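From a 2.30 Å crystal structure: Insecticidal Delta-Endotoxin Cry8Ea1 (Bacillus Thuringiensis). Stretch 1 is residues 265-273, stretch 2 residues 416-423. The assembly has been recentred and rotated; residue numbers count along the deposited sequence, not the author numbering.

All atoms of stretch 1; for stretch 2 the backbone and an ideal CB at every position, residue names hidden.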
# COMPACT_ATOMS: atom_id res chain seq x y z
N THR A 265 -23.70 8.01 0.20
CA THR A 265 -24.18 6.96 -0.70
C THR A 265 -23.01 6.39 -1.55
O THR A 265 -22.91 5.19 -1.72
CB THR A 265 -25.27 7.50 -1.61
OG1 THR A 265 -26.27 8.17 -0.83
CG2 THR A 265 -25.90 6.41 -2.44
N LEU A 266 -22.14 7.26 -2.06
CA LEU A 266 -20.96 6.81 -2.82
C LEU A 266 -19.96 6.01 -1.97
O LEU A 266 -19.46 4.98 -2.42
CB LEU A 266 -20.23 7.98 -3.51
CG LEU A 266 -21.04 8.72 -4.57
CD1 LEU A 266 -20.11 9.58 -5.38
CD2 LEU A 266 -21.82 7.71 -5.53
N GLU A 267 -19.67 6.50 -0.77
CA GLU A 267 -18.72 5.82 0.11
C GLU A 267 -19.22 4.41 0.46
O GLU A 267 -18.46 3.45 0.46
CB GLU A 267 -18.44 6.65 1.38
CG GLU A 267 -17.37 6.06 2.30
CD GLU A 267 -15.91 6.11 1.72
OE1 GLU A 267 -15.65 6.76 0.69
OE2 GLU A 267 -15.00 5.50 2.33
N SER A 268 -20.51 4.27 0.71
CA SER A 268 -21.05 2.95 1.04
C SER A 268 -21.34 2.05 -0.20
O SER A 268 -21.54 0.84 -0.06
CB SER A 268 -22.25 3.12 1.99
OG SER A 268 -23.42 3.17 1.23
N THR A 269 -21.27 2.60 -1.40
CA THR A 269 -21.52 1.83 -2.62
C THR A 269 -20.26 1.58 -3.47
O THR A 269 -20.08 0.45 -3.98
CB THR A 269 -22.60 2.49 -3.51
OG1 THR A 269 -23.73 2.90 -2.72
CG2 THR A 269 -23.05 1.57 -4.59
N PHE A 270 -19.40 2.60 -3.66
CA PHE A 270 -18.18 2.44 -4.44
C PHE A 270 -17.08 1.60 -3.75
O PHE A 270 -16.26 0.96 -4.43
CB PHE A 270 -17.58 3.78 -4.79
CG PHE A 270 -18.16 4.42 -6.02
CD1 PHE A 270 -18.08 5.80 -6.19
CD2 PHE A 270 -18.75 3.66 -7.02
CE1 PHE A 270 -18.56 6.41 -7.33
CE2 PHE A 270 -19.23 4.27 -8.20
CZ PHE A 270 -19.15 5.63 -8.35
N ILE A 271 -17.07 1.65 -2.42
CA ILE A 271 -16.09 1.02 -1.58
C ILE A 271 -16.69 -0.30 -1.05
O ILE A 271 -17.83 -0.33 -0.58
CB ILE A 271 -15.65 1.96 -0.40
CG1 ILE A 271 -15.17 3.31 -0.94
CG2 ILE A 271 -14.53 1.35 0.49
CD1 ILE A 271 -14.09 3.21 -2.02
N ARG A 272 -15.91 -1.37 -1.18
CA ARG A 272 -16.33 -2.69 -0.79
C ARG A 272 -16.40 -2.75 0.71
O ARG A 272 -15.50 -2.24 1.38
CB ARG A 272 -15.27 -3.71 -1.24
CG ARG A 272 -15.33 -4.08 -2.70
CD ARG A 272 -15.21 -5.62 -2.82
NE ARG A 272 -13.84 -5.92 -3.11
CZ ARG A 272 -13.30 -7.13 -3.13
NH1 ARG A 272 -14.00 -8.22 -2.86
NH2 ARG A 272 -12.02 -7.23 -3.46
N GLY A 273 -17.42 -3.41 1.23
CA GLY A 273 -17.30 -3.99 2.56
C GLY A 273 -15.94 -4.64 2.83
O GLY A 273 -15.25 -5.12 1.91
N UNK A 416 -5.61 -5.09 -11.17
CA UNK A 416 -7.05 -4.88 -10.97
C UNK A 416 -7.58 -5.94 -10.01
O UNK A 416 -7.32 -7.14 -10.19
CB UNK A 416 -7.81 -4.93 -12.30
N UNK A 417 -8.35 -5.49 -9.01
CA UNK A 417 -8.87 -6.37 -8.00
C UNK A 417 -10.39 -6.50 -8.07
O UNK A 417 -10.93 -7.59 -7.86
CB UNK A 417 -8.45 -5.87 -6.62
N UNK A 418 -11.09 -5.41 -8.33
CA UNK A 418 -12.53 -5.42 -8.25
C UNK A 418 -13.12 -4.23 -9.02
O UNK A 418 -12.40 -3.28 -9.37
CB UNK A 418 -12.98 -5.40 -6.79
N UNK A 419 -14.43 -4.31 -9.29
CA UNK A 419 -15.23 -3.25 -9.89
C UNK A 419 -16.56 -3.08 -9.14
O UNK A 419 -17.34 -4.04 -8.99
CB UNK A 419 -15.49 -3.55 -11.37
N UNK A 420 -16.81 -1.86 -8.66
CA UNK A 420 -18.11 -1.45 -8.11
C UNK A 420 -18.77 -0.46 -9.06
O UNK A 420 -18.16 -0.03 -10.03
CB UNK A 420 -17.95 -0.83 -6.72
N UNK A 421 -20.02 -0.10 -8.81
CA UNK A 421 -20.79 0.57 -9.83
C UNK A 421 -21.97 1.30 -9.20
O UNK A 421 -22.48 0.86 -8.17
CB UNK A 421 -21.27 -0.43 -10.88
N UNK A 422 -22.35 2.44 -9.78
CA UNK A 422 -23.66 3.06 -9.54
C UNK A 422 -24.34 3.25 -10.90
O UNK A 422 -23.66 3.30 -11.92
CB UNK A 422 -23.52 4.39 -8.80
N UNK A 423 -25.66 3.40 -10.87
CA UNK A 423 -26.51 3.68 -12.04
C UNK A 423 -26.95 5.14 -12.04
O UNK A 423 -27.02 5.75 -10.98
CB UNK A 423 -27.73 2.76 -12.05

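Stretch 2 is an extended strand up to position 422, running at 142° to the helix of stretch 1, with the two axes 8.3 Å apart at their closest. In an extended chain successive CA-to-CB bonds tend to alternate in direction, so only some of its positions address stretch 1.

Position 416 has nothing of stretch 1 within 5.5 Å of its ideal CB. The contact sets no requirement here, and many residues would serve. The deposited residue is Leu416, which plays no part in this contact.

Position 417 breaks the simple alternation: with phi/psi of -113/-39, its CA-to-CB bond points toward stretch 1, as does that of 418. The ideal CB lies 5.0 Å from NH2 of Arg272, so a medium-length polar or acidic side chain could reach the edge of the guanidinium. Asn417 is found. Its side-chain amide comes near the plane of that group, a place where an amide oxygen can accept a hydrogen from a guanidinium, but the modelled orientation of the amide is uncertain.

At position 418 the ideal CB is 3.8 Å from NE of Arg272, whose side chain stretches alongside. A carboxylate could answer the charge, while an aromatic ring could offer its flat pi surface to both the cation and the methylenes that carry it. The residue is Tyr418. The guanidinium lies flat on its ring, with planes at 4° and centres 3.7 Å apart, and Arg272 CZ approaches Tyr418 CD1 to 3.3 Å. Arg272 CD also sits over the face, adding a CH-pi contact to the cation-pi interaction. Stacking leaves the guanidinium nitrogens free at their edges, and they find hydrogen bonds elsewhere in the structure.

Position 419 points away and meets nothing of stretch 1; a beta-branched residue would suit the extended backbone, and Val419 is one.

Position 420 points toward stretch 1, at the backbone carbonyls of Thr269 and Phe270. Its ideal CB is 3.4 Å from O of Phe270 and 3.7 Å from O of Thr269, so space is tight and a donor is wanted. Serine or threonine would suit, each carrying a hydroxyl on a short side chain. Thr420, with chi1 in the p well, donates from OG1 to Phe270 O at 2.6 Å, a short hydrogen bond. Its methyl CG2 lies 4.3 Å from Arg272 CG.

Position 421 points away, leaving its side chain free of stretch 1 and its choice wide. Phe421 occupies it; its backbone O still meets Thr269 CG2 at 3.7 Å.

Position 422 turns back toward stretch 1, where CE2 of Phe270, CD2 of Leu266 and CG2 of Thr269 all lie within about 5 Å of the ideal CB. This apolar setting favours valine, leucine, isoleucine or methionine. Ile422 fills it: CG2 lies 3.8 Å from Phe270 CE2, 4.0 Å from Thr269 CG2 and 4.1 Å from Leu266 CD2, and CD1 lies 3.7 Å from Leu266 CD2, so the branches share these neighbours.

Position 423 lies beyond the strand and out of reach, so stretch 1 imposes nothing; Arg423 makes its hydrogen bonds elsewhere.

Stretch 2 416-423: LNYVTFIR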
# COMPACT_ATOMS: atom_id res chain seq x y z
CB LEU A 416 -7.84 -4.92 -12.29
CG LEU A 416 -9.36 -4.62 -12.20
CD1 LEU A 416 -9.55 -3.17 -11.73
CD2 LEU A 416 -10.06 -4.86 -13.56
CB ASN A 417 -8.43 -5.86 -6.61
CG ASN A 417 -8.93 -6.75 -5.45
OD1 ASN A 417 -9.18 -7.94 -5.60
ND2 ASN A 417 -9.10 -6.15 -4.31
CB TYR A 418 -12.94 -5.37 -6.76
CG TYR A 418 -14.21 -6.14 -6.45
CD1 TYR A 418 -14.20 -7.54 -6.33
CD2 TYR A 418 -15.43 -5.47 -6.28
CE1 TYR A 418 -15.40 -8.24 -6.06
CE2 TYR A 418 -16.62 -6.15 -5.99
CZ TYR A 418 -16.59 -7.52 -5.89
OH TYR A 418 -17.76 -8.18 -5.63
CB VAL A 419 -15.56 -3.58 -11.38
CG1 VAL A 419 -16.09 -2.34 -12.09
CG2 VAL A 419 -14.32 -4.11 -12.15
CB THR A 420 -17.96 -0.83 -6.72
OG1 THR A 420 -17.11 0.33 -6.82
CG2 THR A 420 -17.34 -1.87 -5.78
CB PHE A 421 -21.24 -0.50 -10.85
CG PHE A 421 -21.93 0.02 -12.09
CD1 PHE A 421 -21.20 0.48 -13.18
CD2 PHE A 421 -23.31 -0.05 -12.21
CE1 PHE A 421 -21.85 0.96 -14.34
CE2 PHE A 421 -23.96 0.41 -13.37
CZ PHE A 421 -23.24 0.91 -14.43
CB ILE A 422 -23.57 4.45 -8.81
CG1 ILE A 422 -22.81 5.47 -9.66
CG2 ILE A 422 -22.92 4.30 -7.45
CD1 ILE A 422 -22.69 6.87 -9.07
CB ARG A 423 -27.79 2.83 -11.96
CG ARG A 423 -27.77 1.52 -12.77
CD ARG A 423 -27.74 1.82 -14.24
NE ARG A 423 -28.79 1.12 -14.95
CZ ARG A 423 -29.17 1.36 -16.20
NH1 ARG A 423 -28.60 2.32 -16.95
NH2 ARG A 423 -30.15 0.63 -16.69
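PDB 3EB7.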